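PDB 4NES: UDP-N-acetylglucosamine 2-epimerase from Methanocaldococcus jannaschii, which probably catalyses the reversible epimerization at C-2 that interconverts UDP-N-acetylglucosamine and UDP-N-acetylmannosamine. Local coordinates for residues 115-120 and 291-296; 125-130 and 304-309; 204-209 and 216-221. All coordinates share one frame; numbering follows the deposited sequence.

Overall arrangement
Contacts 1 and 2 both bridge the two Rossmann-like halves of this GT-B fold, while contact 3 lies within the second half, where its 204-209 segment lines the cleft between them. The centre of contact 2 is about 13 Å from that of contact 1 and about 13 Å from that of contact 3; contacts 1 and 3 are about 20 Å apart, centre to centre. A probable hydrogen bond of 2.7 Å between Q292 OE1 and T309 OG1 ties contact 1 to contact 2. A salt bridge of 3.0 Å between E129 OE2 and R208 NH2 ties contact 2 to contact 3. The ligands complete the set: E294 and R208 hold UDP, E129 and R208 hold UDP-GlcNAc, and H207, probably the active-site histidine, reaches the same sugar.

Contact 1. Residues 115-120 and 291-296; sequences HVEAGL and VQEEAC. With UDP (uridine-5'-diphosphate), chain C.
E117 and E293 reach for each other from opposite sides of the interdomain cleft, and their carboxylates end up 3.7 Å apart between E117 OE2 and E293 OE2. E117 comes off the end of strand 112-116, E293 off helix 289-298. With CG anti to the backbone N (chi1 -160°), E117 sends a nearly straight chain across; E293 is extended beyond CG as well, so two long side chains span the distance between the backbones. The carboxylate planes are turned 68° against each other, and no hydrogen bond joins the two groups.

This meeting of acid groups is the close part of the contact. The looser part is at L120, whose CD2 stops 4.4 Å from E293 OE2, and nothing else joins the two segments. The looser side is not open to solvent, though: E117, L120 and E293 are all buried, with R311 and P146 also against L120.

The next residue of the same helix, E294, faces UDP instead. It takes both ribose hydroxyls in a two-pronged grip, O2' donating to E294 OE1 at 2.7 Å and O3' to E294 OE2, also at 2.7 Å, while Y271 bonds to OE2 too.

The partners around the acid pair probably make it tolerable. K15 forms salt bridges with both E117 OE2 and E293 OE1, R311 pairs with E293 OE2, and the neutral amide of N169 bonds to E117 OE2. The two acids are therefore probably held together across the cleft by the lysine they share, rather than by any attraction of their own.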
loop_
_atom_site.group_PDB
_atom_site.type_symbol
_atom_site.label_atom_id
_atom_site.label_comp_id
_atom_site.label_asym_id
_atom_site.label_seq_id
_atom_site.Cartn_x
_atom_site.Cartn_y
_atom_site.Cartn_z
ATOM N N HIS A 115 -12.047 6.326 -3.861
ATOM C CA HIS A 115 -12.009 6.116 -2.423
ATOM C C HIS A 115 -12.969 7.062 -1.723
ATOM O O HIS A 115 -12.760 8.281 -1.701
ATOM C CB HIS A 115 -10.592 6.322 -1.886
ATOM C CG HIS A 115 -10.432 5.917 -0.461
ATOM N ND1 HIS A 115 -9.418 6.410 0.339
ATOM C CD2 HIS A 115 -11.127 5.049 0.314
ATOM C CE1 HIS A 115 -9.509 5.877 1.540
ATOM N NE2 HIS A 115 -10.544 5.047 1.555
ATOM N N VAL A 116 -14.009 6.478 -1.140
ATOM C CA VAL A 116 -15.006 7.224 -0.389
ATOM C C VAL A 116 -14.515 7.343 1.048
ATOM O O VAL A 116 -14.112 6.345 1.648
ATOM C CB VAL A 116 -16.360 6.499 -0.446
ATOM C CG1 VAL A 116 -17.429 7.248 0.361
ATOM C CG2 VAL A 116 -16.809 6.325 -1.894
ATOM N N GLU A 117 -14.519 8.565 1.574
ATOM C CA GLU A 117 -13.989 8.896 2.904
ATOM C C GLU A 117 -12.457 8.873 2.882
ATOM O O GLU A 117 -11.799 8.174 3.659
ATOM C CB GLU A 117 -14.584 8.016 4.011
ATOM C CG GLU A 117 -14.449 8.604 5.406
ATOM C CD GLU A 117 -14.921 7.644 6.477
ATOM O OE1 GLU A 117 -14.198 6.667 6.792
ATOM O OE2 GLU A 117 -16.028 7.868 6.999
ATOM N N ALA A 118 -11.906 9.673 1.976
ATOM C CA ALA A 118 -10.480 9.788 1.752
ATOM C C ALA A 118 -9.881 10.897 2.615
ATOM O O ALA A 118 -10.526 11.892 2.889
ATOM C CB ALA A 118 -10.241 10.082 0.276
ATOM N N GLY A 119 -8.632 10.719 3.027
ATOM C CA GLY A 119 -7.881 11.800 3.631
ATOM C C GLY A 119 -7.976 11.915 5.138
ATOM O O GLY A 119 -7.346 12.790 5.728
ATOM N N LEU A 120 -8.775 11.066 5.776
ATOM C CA LEU A 120 -8.844 11.090 7.235
ATOM C C LEU A 120 -7.496 10.631 7.800
ATOM O O LEU A 120 -6.890 9.680 7.291
ATOM C CB LEU A 120 -9.964 10.194 7.757
ATOM C CG LEU A 120 -11.408 10.680 7.611
ATOM C CD1 LEU A 120 -11.801 10.879 6.174
ATOM C CD2 LEU A 120 -12.347 9.683 8.279
ATOM N N VAL A 291 -19.444 6.000 14.892
ATOM C CA VAL A 291 -20.257 6.458 16.017
ATOM C C VAL A 291 -19.859 7.881 16.430
ATOM O O VAL A 291 -20.718 8.673 16.800
ATOM C CB VAL A 291 -20.215 5.477 17.193
ATOM C CG1 VAL A 291 -20.957 6.027 18.397
ATOM C CG2 VAL A 291 -20.810 4.139 16.777
ATOM N N GLN A 292 -18.575 8.223 16.340
ATOM C CA GLN A 292 -18.149 9.600 16.617
ATOM C C GLN A 292 -18.875 10.574 15.694
ATOM O O GLN A 292 -19.326 11.640 16.124
ATOM C CB GLN A 292 -16.642 9.763 16.404
ATOM C CG GLN A 292 -15.771 9.121 17.462
ATOM C CD GLN A 292 -14.315 9.258 17.096
ATOM O OE1 GLN A 292 -13.753 10.349 17.149
ATOM N NE2 GLN A 292 -13.695 8.150 16.699
ATOM N N GLU A 293 -18.981 10.212 14.422
ATOM C CA GLU A 293 -19.674 11.047 13.449
ATOM C C GLU A 293 -21.167 11.142 13.732
ATOM O O GLU A 293 -21.732 12.234 13.731
ATOM C CB GLU A 293 -19.422 10.516 12.037
ATOM C CG GLU A 293 -17.975 10.723 11.604
ATOM C CD GLU A 293 -17.523 9.783 10.503
ATOM O OE1 GLU A 293 -18.242 8.809 10.204
ATOM O OE2 GLU A 293 -16.426 10.019 9.951
ATOM N N GLU A 294 -21.803 10.001 13.978
ATOM C CA GLU A 294 -23.230 9.984 14.270
ATOM C C GLU A 294 -23.586 10.745 15.537
ATOM O O GLU A 294 -24.590 11.450 15.568
ATOM C CB GLU A 294 -23.745 8.546 14.317
ATOM C CG GLU A 294 -23.686 7.922 12.934
ATOM C CD GLU A 294 -23.835 6.427 12.928
ATOM O OE1 GLU A 294 -23.669 5.782 13.989
ATOM O OE2 GLU A 294 -24.096 5.883 11.838
ATOM N N ALA A 295 -22.765 10.610 16.577
ATOM C CA ALA A 295 -22.992 11.350 17.816
ATOM C C ALA A 295 -23.004 12.845 17.507
ATOM O O ALA A 295 -23.876 13.585 17.969
ATOM C CB ALA A 295 -21.914 11.012 18.839
ATOM N N CYS A 296 -22.061 13.282 16.679
ATOM C CA CYS A 296 -21.969 14.687 16.334
ATOM C C CYS A 296 -23.213 15.139 15.558
ATOM O O CYS A 296 -23.822 16.179 15.855
ATOM C CB CYS A 296 -20.695 14.924 15.526
ATOM S SG CYS A 296 -20.396 16.637 15.060
HETATM N N1 UDP C . -23.770 0.251 14.349
HETATM C C2 UDP C . -24.903 -0.480 14.228
HETATM N N3 UDP C . -25.255 -1.339 15.209
HETATM C C4 UDP C . -24.512 -1.507 16.325
HETATM C C5 UDP C . -23.331 -0.769 16.485
HETATM C C6 UDP C . -22.981 0.109 15.454
HETATM O O2 UDP C . -25.616 -0.365 13.228
HETATM O O4 UDP C . -24.917 -2.412 17.302
HETATM C "C1'" UDP C . -23.307 1.169 13.293
HETATM C "C2'" UDP C . -23.141 2.558 13.621
HETATM O "O2'" UDP C . -24.385 3.222 13.616
HETATM C "C3'" UDP C . -22.187 3.030 12.609
HETATM C "C4'" UDP C . -21.399 1.848 12.287
HETATM O "O4'" UDP C . -21.983 0.759 12.958
HETATM O "O3'" UDP C . -22.787 3.518 11.441
HETATM C "C5'" UDP C . -19.983 1.927 12.746
HETATM O "O5'" UDP C . -19.292 0.721 12.532
HETATM P PA UDP C . -18.130 0.220 13.486
HETATM O O1A UDP C . -18.231 -1.286 13.589
HETATM O O2A UDP C . -18.259 0.905 14.830
HETATM O O3A UDP C . -16.750 0.534 12.790
HETATM P PB UDP C . -15.906 1.835 12.556
HETATM O O1B UDP C . -16.824 2.996 12.204
HETATM O O2B UDP C . -15.086 2.108 13.791
HETATM O O3B UDP C . -15.024 1.436 11.406
#

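Contact 2. Residues 125-130 and 304-309; sequences RNMPEE and TLRDNT. With UD1 (uridine-diphosphate-N-acetylglucosamine), chain B.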
loop_
_atom_site.group_PDB
_atom_site.type_symbol
_atom_site.label_atom_id
_atom_site.label_comp_id
_atom_site.label_asym_id
_atom_site.label_seq_id
_atom_site.Cartn_x
_atom_site.Cartn_y
_atom_site.Cartn_z
ATOM N N ARG A 125 0.035 6.192 12.508
ATOM C CA ARG A 125 0.266 5.320 11.346
ATOM C C ARG A 125 0.784 3.932 11.749
ATOM O O ARG A 125 1.216 3.141 10.909
ATOM C CB ARG A 125 1.156 5.995 10.282
ATOM C CG ARG A 125 0.863 5.536 8.844
ATOM C CD ARG A 125 1.673 6.287 7.768
ATOM N NE ARG A 125 1.080 7.579 7.415
ATOM C CZ ARG A 125 1.510 8.367 6.432
ATOM N NH1 ARG A 125 2.547 8.000 5.680
ATOM N NH2 ARG A 125 0.898 9.524 6.198
ATOM N N ASN A 126 0.707 3.645 13.045
ATOM C CA ASN A 126 0.891 2.297 13.556
ATOM C C ASN A 126 -0.436 1.493 13.622
ATOM O O ASN A 126 -0.396 0.263 13.696
ATOM C CB ASN A 126 1.595 2.345 14.926
ATOM C CG ASN A 126 2.978 3.003 14.861
ATOM O OD1 ASN A 126 3.762 2.751 13.946
ATOM N ND2 ASN A 126 3.278 3.848 15.844
HETATM N N MSE A 127 -1.586 2.193 13.598
HETATM C CA MSE A 127 -2.957 1.608 13.537
HETATM C C MSE A 127 -3.193 0.912 12.181
HETATM O O MSE A 127 -2.833 1.473 11.166
HETATM C CB MSE A 127 -4.043 2.718 13.643
HETATM C CG MSE A 127 -4.357 3.372 15.026
HETATM SE SE MSE A 127 -5.994 4.542 15.077
HETATM C CE MSE A 127 -7.283 3.156 14.544
ATOM N N PRO A 128 -3.849 -0.277 12.145
ATOM C CA PRO A 128 -4.029 -0.847 10.803
ATOM C C PRO A 128 -4.947 -0.003 9.915
ATOM O O PRO A 128 -4.743 0.051 8.696
ATOM C CB PRO A 128 -4.645 -2.229 11.068
ATOM C CG PRO A 128 -5.192 -2.160 12.467
ATOM C CD PRO A 128 -4.349 -1.171 13.207
ATOM N N GLU A 129 -5.927 0.665 10.509
ATOM C CA GLU A 129 -6.822 1.513 9.727
ATOM C C GLU A 129 -6.084 2.677 9.096
ATOM O O GLU A 129 -6.371 3.038 7.956
ATOM C CB GLU A 129 -7.968 2.048 10.590
ATOM C CG GLU A 129 -9.006 1.003 10.971
ATOM C CD GLU A 129 -8.588 0.129 12.147
ATOM O OE1 GLU A 129 -7.508 0.339 12.754
ATOM O OE2 GLU A 129 -9.362 -0.801 12.463
ATOM N N GLU A 130 -5.136 3.264 9.829
ATOM C CA GLU A 130 -4.379 4.393 9.305
ATOM C C GLU A 130 -3.515 3.926 8.137
ATOM O O GLU A 130 -3.445 4.599 7.109
ATOM C CB GLU A 130 -3.538 5.049 10.419
ATOM C CG GLU A 130 -2.765 6.319 10.016
ATOM C CD GLU A 130 -3.591 7.602 10.025
ATOM O OE1 GLU A 130 -4.830 7.547 10.120
ATOM O OE2 GLU A 130 -2.996 8.698 9.934
ATOM N N THR A 304 -14.600 9.842 23.412
ATOM C CA THR A 304 -13.886 8.869 22.593
ATOM C C THR A 304 -12.754 8.230 23.388
ATOM O O THR A 304 -11.856 8.919 23.894
ATOM C CB THR A 304 -13.372 9.490 21.280
ATOM O OG1 THR A 304 -14.491 9.951 20.514
ATOM C CG2 THR A 304 -12.633 8.454 20.453
ATOM N N LEU A 305 -12.814 6.908 23.512
ATOM C CA LEU A 305 -11.865 6.144 24.320
ATOM C C LEU A 305 -10.618 5.807 23.498
ATOM O O LEU A 305 -10.255 4.637 23.334
ATOM C CB LEU A 305 -12.560 4.879 24.844
ATOM C CG LEU A 305 -13.856 5.131 25.632
ATOM C CD1 LEU A 305 -14.725 3.879 25.670
ATOM C CD2 LEU A 305 -13.557 5.603 27.044
ATOM N N ARG A 306 -9.974 6.852 22.975
ATOM C CA ARG A 306 -8.774 6.732 22.144
ATOM C C ARG A 306 -7.856 7.901 22.456
ATOM O O ARG A 306 -8.296 8.905 23.022
ATOM C CB ARG A 306 -9.137 6.753 20.651
ATOM C CG ARG A 306 -9.983 5.581 20.179
ATOM C CD ARG A 306 -10.445 5.759 18.725
ATOM N NE ARG A 306 -9.319 6.028 17.838
ATOM C CZ ARG A 306 -9.425 6.465 16.585
ATOM N NH1 ARG A 306 -10.619 6.654 16.044
ATOM N NH2 ARG A 306 -8.336 6.706 15.871
ATOM N N ASP A 307 -6.582 7.773 22.085
ATOM C CA ASP A 307 -5.604 8.832 22.325
ATOM C C ASP A 307 -5.620 9.859 21.206
ATOM O O ASP A 307 -5.060 10.951 21.334
ATOM C CB ASP A 307 -4.196 8.240 22.446
ATOM C CG ASP A 307 -4.039 7.354 23.657
ATOM O OD1 ASP A 307 -4.623 7.684 24.709
ATOM O OD2 ASP A 307 -3.326 6.332 23.557
ATOM N N ASN A 308 -6.265 9.502 20.104
ATOM C CA ASN A 308 -6.377 10.388 18.957
ATOM C C ASN A 308 -7.579 9.973 18.140
ATOM O O ASN A 308 -8.179 8.929 18.391
ATOM C CB ASN A 308 -5.117 10.332 18.099
ATOM C CG ASN A 308 -4.694 8.925 17.803
ATOM O OD1 ASN A 308 -5.441 8.162 17.193
ATOM N ND2 ASN A 308 -3.495 8.555 18.245
ATOM N N THR A 309 -7.942 10.802 17.173
ATOM C CA THR A 309 -9.047 10.470 16.294
ATOM C C THR A 309 -8.735 10.948 14.885
ATOM O O THR A 309 -7.952 11.879 14.694
ATOM C CB THR A 309 -10.387 11.083 16.785
ATOM O OG1 THR A 309 -11.425 10.743 15.858
ATOM C CG2 THR A 309 -10.294 12.611 16.875
HETATM C "C1'" UD1 B . -12.886 -4.584 11.143
HETATM C "C2'" UD1 B . -12.025 -3.466 10.642
HETATM C "C3'" UD1 B . -12.244 -2.245 11.397
HETATM C "C4'" UD1 B . -13.656 -1.849 11.468
HETATM C "C5'" UD1 B . -14.511 -3.012 11.904
HETATM C "C6'" UD1 B . -15.960 -2.723 11.799
HETATM C "C7'" UD1 B . -9.791 -4.260 9.661
HETATM C "C8'" UD1 B . -8.357 -4.599 9.938
HETATM N "N2'" UD1 B . -10.593 -3.836 10.785
HETATM O "O1'" UD1 B . -12.537 -4.869 12.450
HETATM O "O3'" UD1 B . -11.471 -1.180 10.815
HETATM O "O4'" UD1 B . -13.835 -0.768 12.369
HETATM O "O5'" UD1 B . -14.275 -4.151 11.083
HETATM O "O6'" UD1 B . -16.745 -3.357 12.739
HETATM O "O7'" UD1 B . -10.255 -4.349 8.521
HETATM N N1 UD1 B . -16.027 -11.547 13.950
HETATM C C2 UD1 B . -17.142 -12.278 14.014
HETATM N N3 UD1 B . -18.083 -12.157 13.080
HETATM C C4 UD1 B . -17.932 -11.316 12.048
HETATM C C5 UD1 B . -16.786 -10.539 11.952
HETATM C C6 UD1 B . -15.823 -10.669 12.939
HETATM O O2 UD1 B . -17.319 -13.055 14.932
HETATM O O4 UD1 B . -18.908 -11.210 11.101
HETATM C C1B UD1 B . -14.977 -11.655 14.990
HETATM C C2B UD1 B . -14.004 -12.743 14.772
HETATM O "O2'" UD1 B . -13.617 -13.282 16.012
HETATM C C3B UD1 B . -12.885 -12.070 14.155
HETATM C C4B UD1 B . -12.878 -10.766 14.866
HETATM O O4B UD1 B . -14.235 -10.437 15.092
HETATM O O3B UD1 B . -11.659 -12.751 14.258
HETATM C C5B UD1 B . -12.234 -9.682 14.078
HETATM O O5B UD1 B . -12.722 -9.522 12.770
HETATM P PA UD1 B . -11.974 -8.610 11.761
HETATM O O1A UD1 B . -10.587 -9.142 11.568
HETATM O O2A UD1 B . -12.753 -8.570 10.487
HETATM O O3A UD1 B . -11.807 -7.191 12.397
HETATM P PB UD1 B . -12.878 -6.256 13.120
HETATM O O1B UD1 B . -12.493 -6.158 14.560
HETATM O O2B UD1 B . -14.282 -6.704 12.820
#
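M127, with CG anti to its carbonyl carbon (chi1 -76°) and a bend at chi3 (60°), and R306, also bent at chi3 (53°), are brought across each other at about a right angle. The selenium of M127, a selenomethionine standing in for methionine, lies 3.3 Å from R306 NH2, approaching the guanidinium obliquely, and its CE methyl is 3.9 Å from the same NH2. N308 OD1 is a more distant neighbour, 4.2 Å from M127 SE. R306 gets its charge partner from E310, through NH1, and N308 O sits 2.9 Å above one face of the guanidinium, offset toward its rim. Two residues past M127, E129 OE2 accepts a 2.7 Å hydrogen bond from O3' of UDP-GlcNAc. The contact bridges the two Rossmann-like domains beside the cleft: M127 occupies the N-cap position of helix 128-138 in the first, whereas R306 belongs to the loop between strand 302-304 and helix 313-316 in the second, with its side chain against Q292 of helix 289-298.

Contact 3. Residues 204-209 and 216-221; sequences LTLHRA and ERLKNI. With UDP (uridine-5'-diphosphate), chain C; UD1 (uridine-diphosphate-N-acetylglucosamine), chain B.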
loop_
_atom_site.group_PDB
_atom_site.type_symbol
_atom_site.label_atom_id
_atom_site.label_comp_id
_atom_site.label_asym_id
_atom_site.label_seq_id
_atom_site.Cartn_x
_atom_site.Cartn_y
_atom_site.Cartn_z
ATOM N N LEU A 204 -22.475 2.618 24.947
ATOM C CA LEU A 204 -21.073 2.258 24.783
ATOM C C LEU A 204 -20.848 1.282 23.631
ATOM O O LEU A 204 -21.567 0.291 23.510
ATOM C CB LEU A 204 -20.559 1.630 26.083
ATOM C CG LEU A 204 -19.158 1.012 26.099
ATOM C CD1 LEU A 204 -18.073 2.063 25.939
ATOM C CD2 LEU A 204 -18.960 0.214 27.396
ATOM N N THR A 205 -19.851 1.564 22.792
ATOM C CA THR A 205 -19.296 0.552 21.888
ATOM C C THR A 205 -17.780 0.613 21.973
ATOM O O THR A 205 -17.221 1.679 22.182
ATOM C CB THR A 205 -19.745 0.694 20.400
ATOM O OG1 THR A 205 -19.048 1.779 19.766
ATOM C CG2 THR A 205 -21.264 0.856 20.267
ATOM N N LEU A 206 -17.119 -0.528 21.818
ATOM C CA LEU A 206 -15.671 -0.589 21.936
ATOM C C LEU A 206 -15.163 -1.751 21.110
ATOM O O LEU A 206 -15.532 -2.896 21.384
ATOM C CB LEU A 206 -15.268 -0.809 23.404
ATOM C CG LEU A 206 -13.779 -0.629 23.715
ATOM C CD1 LEU A 206 -13.458 0.853 23.827
ATOM C CD2 LEU A 206 -13.388 -1.360 24.991
ATOM N N HIS A 207 -14.301 -1.485 20.130
ATOM C CA HIS A 207 -13.747 -2.575 19.319
ATOM C C HIS A 207 -12.401 -2.322 18.631
ATOM O O HIS A 207 -11.934 -3.188 17.894
ATOM C CB HIS A 207 -14.765 -3.062 18.269
ATOM C CG HIS A 207 -14.897 -2.167 17.072
ATOM N ND1 HIS A 207 -15.739 -1.081 17.034
ATOM C CD2 HIS A 207 -14.289 -2.216 15.854
ATOM C CE1 HIS A 207 -15.648 -0.495 15.853
ATOM N NE2 HIS A 207 -14.774 -1.161 15.121
ATOM N N ARG A 208 -11.785 -1.158 18.828
ATOM C CA ARG A 208 -10.483 -0.904 18.187
ATOM C C ARG A 208 -9.504 -1.982 18.612
ATOM O O ARG A 208 -9.445 -2.336 19.793
ATOM C CB ARG A 208 -9.908 0.457 18.588
ATOM C CG ARG A 208 -10.672 1.677 18.079
ATOM C CD ARG A 208 -10.190 2.182 16.723
ATOM N NE ARG A 208 -10.441 1.261 15.619
ATOM C CZ ARG A 208 -11.607 1.115 15.004
ATOM N NH1 ARG A 208 -12.676 1.802 15.404
ATOM N NH2 ARG A 208 -11.709 0.257 13.995
ATOM N N ALA A 209 -8.719 -2.486 17.666
ATOM C CA ALA A 209 -7.739 -3.524 17.968
ATOM C C ALA A 209 -6.817 -3.097 19.108
ATOM O O ALA A 209 -6.521 -3.886 20.017
ATOM C CB ALA A 209 -6.924 -3.866 16.728
ATOM N N GLU A 216 -4.338 -5.000 29.373
ATOM C CA GLU A 216 -4.317 -3.972 30.408
ATOM C C GLU A 216 -5.007 -2.667 29.951
ATOM O O GLU A 216 -5.558 -1.936 30.776
ATOM C CB GLU A 216 -2.907 -3.780 30.980
ATOM C CG GLU A 216 -2.320 -5.071 31.605
ATOM C CD GLU A 216 -3.070 -5.550 32.852
ATOM O OE1 GLU A 216 -3.297 -4.732 33.763
ATOM O OE2 GLU A 216 -3.428 -6.744 32.936
ATOM N N ARG A 217 -5.024 -2.401 28.644
ATOM C CA ARG A 217 -5.831 -1.292 28.137
ATOM C C ARG A 217 -7.316 -1.604 28.293
ATOM O O ARG A 217 -8.095 -0.757 28.733
ATOM C CB ARG A 217 -5.525 -0.977 26.669
ATOM C CG ARG A 217 -4.469 0.098 26.459
ATOM C CD ARG A 217 -4.475 0.622 25.025
ATOM N NE ARG A 217 -5.557 1.570 24.758
ATOM C CZ ARG A 217 -5.444 2.890 24.877
ATOM N NH1 ARG A 217 -4.297 3.428 25.270
ATOM N NH2 ARG A 217 -6.480 3.677 24.607
ATOM N N LEU A 218 -7.701 -2.826 27.939
ATOM C CA LEU A 218 -9.092 -3.250 28.068
ATOM C C LEU A 218 -9.534 -3.239 29.529
ATOM O O LEU A 218 -10.632 -2.783 29.846
ATOM C CB LEU A 218 -9.290 -4.638 27.458
ATOM C CG LEU A 218 -10.725 -5.162 27.363
ATOM C CD1 LEU A 218 -11.622 -4.153 26.661
ATOM C CD2 LEU A 218 -10.731 -6.482 26.622
ATOM N N LYS A 219 -8.672 -3.737 30.414
ATOM C CA LYS A 219 -8.947 -3.703 31.847
ATOM C C LYS A 219 -9.128 -2.266 32.340
ATOM O O LYS A 219 -10.045 -1.974 33.115
ATOM C CB LYS A 219 -7.823 -4.387 32.627
ATOM C CG LYS A 219 -7.851 -4.083 34.113
ATOM C CD LYS A 219 -6.754 -4.819 34.856
ATOM C CE LYS A 219 -7.024 -6.311 34.889
ATOM N NZ LYS A 219 -5.955 -7.050 35.615
ATOM N N ASN A 220 -8.250 -1.373 31.889
ATOM C CA ASN A 220 -8.345 0.038 32.267
ATOM C C ASN A 220 -9.667 0.673 31.855
ATOM O O ASN A 220 -10.250 1.450 32.601
ATOM C CB ASN A 220 -7.187 0.839 31.681
ATOM C CG ASN A 220 -5.918 0.706 32.487
ATOM O OD1 ASN A 220 -5.944 0.278 33.639
ATOM N ND2 ASN A 220 -4.793 1.074 31.883
ATOM N N ILE A 221 -10.122 0.353 30.648
ATOM C CA ILE A 221 -11.377 0.891 30.144
ATOM C C ILE A 221 -12.568 0.339 30.931
ATOM O O ILE A 221 -13.457 1.094 31.336
ATOM C CB ILE A 221 -11.536 0.600 28.640
ATOM C CG1 ILE A 221 -10.549 1.449 27.843
ATOM C CG2 ILE A 221 -12.967 0.888 28.175
ATOM C CD1 ILE A 221 -10.369 0.997 26.415
HETATM N N1 UDP C . -23.770 0.251 14.349
HETATM C C2 UDP C . -24.903 -0.480 14.228
HETATM N N3 UDP C . -25.255 -1.339 15.209
HETATM C C4 UDP C . -24.512 -1.507 16.325
HETATM C C5 UDP C . -23.331 -0.769 16.485
HETATM C C6 UDP C . -22.981 0.109 15.454
HETATM O O2 UDP C . -25.616 -0.365 13.228
HETATM O O4 UDP C . -24.917 -2.412 17.302
HETATM C "C1'" UDP C . -23.307 1.169 13.293
HETATM C "C2'" UDP C . -23.141 2.558 13.621
HETATM O "O2'" UDP C . -24.385 3.222 13.616
HETATM C "C3'" UDP C . -22.187 3.030 12.609
HETATM C "C4'" UDP C . -21.399 1.848 12.287
HETATM O "O4'" UDP C . -21.983 0.759 12.958
HETATM O "O3'" UDP C . -22.787 3.518 11.441
HETATM C "C5'" UDP C . -19.983 1.927 12.746
HETATM O "O5'" UDP C . -19.292 0.721 12.532
HETATM P PA UDP C . -18.130 0.220 13.486
HETATM O O1A UDP C . -18.231 -1.286 13.589
HETATM O O2A UDP C . -18.259 0.905 14.830
HETATM O O3A UDP C . -16.750 0.534 12.790
HETATM P PB UDP C . -15.906 1.835 12.556
HETATM O O1B UDP C . -16.824 2.996 12.204
HETATM O O2B UDP C . -15.086 2.108 13.791
HETATM O O3B UDP C . -15.024 1.436 11.406
HETATM C "C1'" UD1 B . -12.886 -4.584 11.143
HETATM C "C2'" UD1 B . -12.025 -3.466 10.642
HETATM C "C3'" UD1 B . -12.244 -2.245 11.397
HETATM C "C4'" UD1 B . -13.656 -1.849 11.468
HETATM C "C5'" UD1 B . -14.511 -3.012 11.904
HETATM C "C6'" UD1 B . -15.960 -2.723 11.799
HETATM C "C7'" UD1 B . -9.791 -4.260 9.661
HETATM C "C8'" UD1 B . -8.357 -4.599 9.938
HETATM N "N2'" UD1 B . -10.593 -3.836 10.785
HETATM O "O1'" UD1 B . -12.537 -4.869 12.450
HETATM O "O3'" UD1 B . -11.471 -1.180 10.815
HETATM O "O4'" UD1 B . -13.835 -0.768 12.369
HETATM O "O5'" UD1 B . -14.275 -4.151 11.083
HETATM O "O6'" UD1 B . -16.745 -3.357 12.739
HETATM O "O7'" UD1 B . -10.255 -4.349 8.521
HETATM N N1 UD1 B . -16.027 -11.547 13.950
HETATM C C2 UD1 B . -17.142 -12.278 14.014
HETATM N N3 UD1 B . -18.083 -12.157 13.080
HETATM C C4 UD1 B . -17.932 -11.316 12.048
HETATM C C5 UD1 B . -16.786 -10.539 11.952
HETATM C C6 UD1 B . -15.823 -10.669 12.939
HETATM O O2 UD1 B . -17.319 -13.055 14.932
HETATM O O4 UD1 B . -18.908 -11.210 11.101
HETATM C C1B UD1 B . -14.977 -11.655 14.990
HETATM C C2B UD1 B . -14.004 -12.743 14.772
HETATM O "O2'" UD1 B . -13.617 -13.282 16.012
HETATM C C3B UD1 B . -12.885 -12.070 14.155
HETATM C C4B UD1 B . -12.878 -10.766 14.866
HETATM O O4B UD1 B . -14.235 -10.437 15.092
HETATM O O3B UD1 B . -11.659 -12.751 14.258
HETATM C C5B UD1 B . -12.234 -9.682 14.078
HETATM O O5B UD1 B . -12.722 -9.522 12.770
HETATM P PA UD1 B . -11.974 -8.610 11.761
HETATM O O1A UD1 B . -10.587 -9.142 11.568
HETATM O O2A UD1 B . -12.753 -8.570 10.487
HETATM O O3A UD1 B . -11.807 -7.191 12.397
HETATM P PB UD1 B . -12.878 -6.256 13.120
HETATM O O1B UD1 B . -12.493 -6.158 14.560
HETATM O O2B UD1 B . -14.282 -6.704 12.820
#
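L206 points its side chain at helix 215-232 and touches L218 and I221. Its CB is directed toward the helix but touches neither, lying 6.0 Å from I221 CD1. CG, set anti to the backbone N (chi1 -169°), is still 4.6 Å from I221 CD1; the touching is left to the two methyls. CD1 meets I221 CD1 at 4.0 Å, and also packs on L305. CD2 does more: it lies 3.7 Å from L218 CD1 and 3.9 Å from I221 CG2. L206 and I221 thus meet tip to tip, while L218 comes in at a slant. All three are buried, and V212 and N211 of the short helix 209-212 lie against L206.

The next two residues turn to the ligands. H207 NE2 donates to UD1 O4', on the sugar of UDP-GlcNAc, at 2.9 Å, almost straight at 171°, with the acceptor in the ring plane at its edge. UD1 O4' also takes R208 NH2 at 2.9 Å, and R208 NH1 reaches UDP O2B at 2.9 Å, so one guanidinium spans both ligands. D287 holds the backbone N of H207 and of R208, one carboxylate oxygen to each, while H241 stacks on the imidazole. With an alanine in place of H207, the sugar O4' would probably lose its straight N-H bond and H241 the ring it stacks on.

Strand 201-205, helix 215-232 and strand 235-239 make the opening beta-alpha-beta crossover of the second Rossmann-like domain, and the loop after the first strand carries the probable active-site histidine into the GT-B cleft.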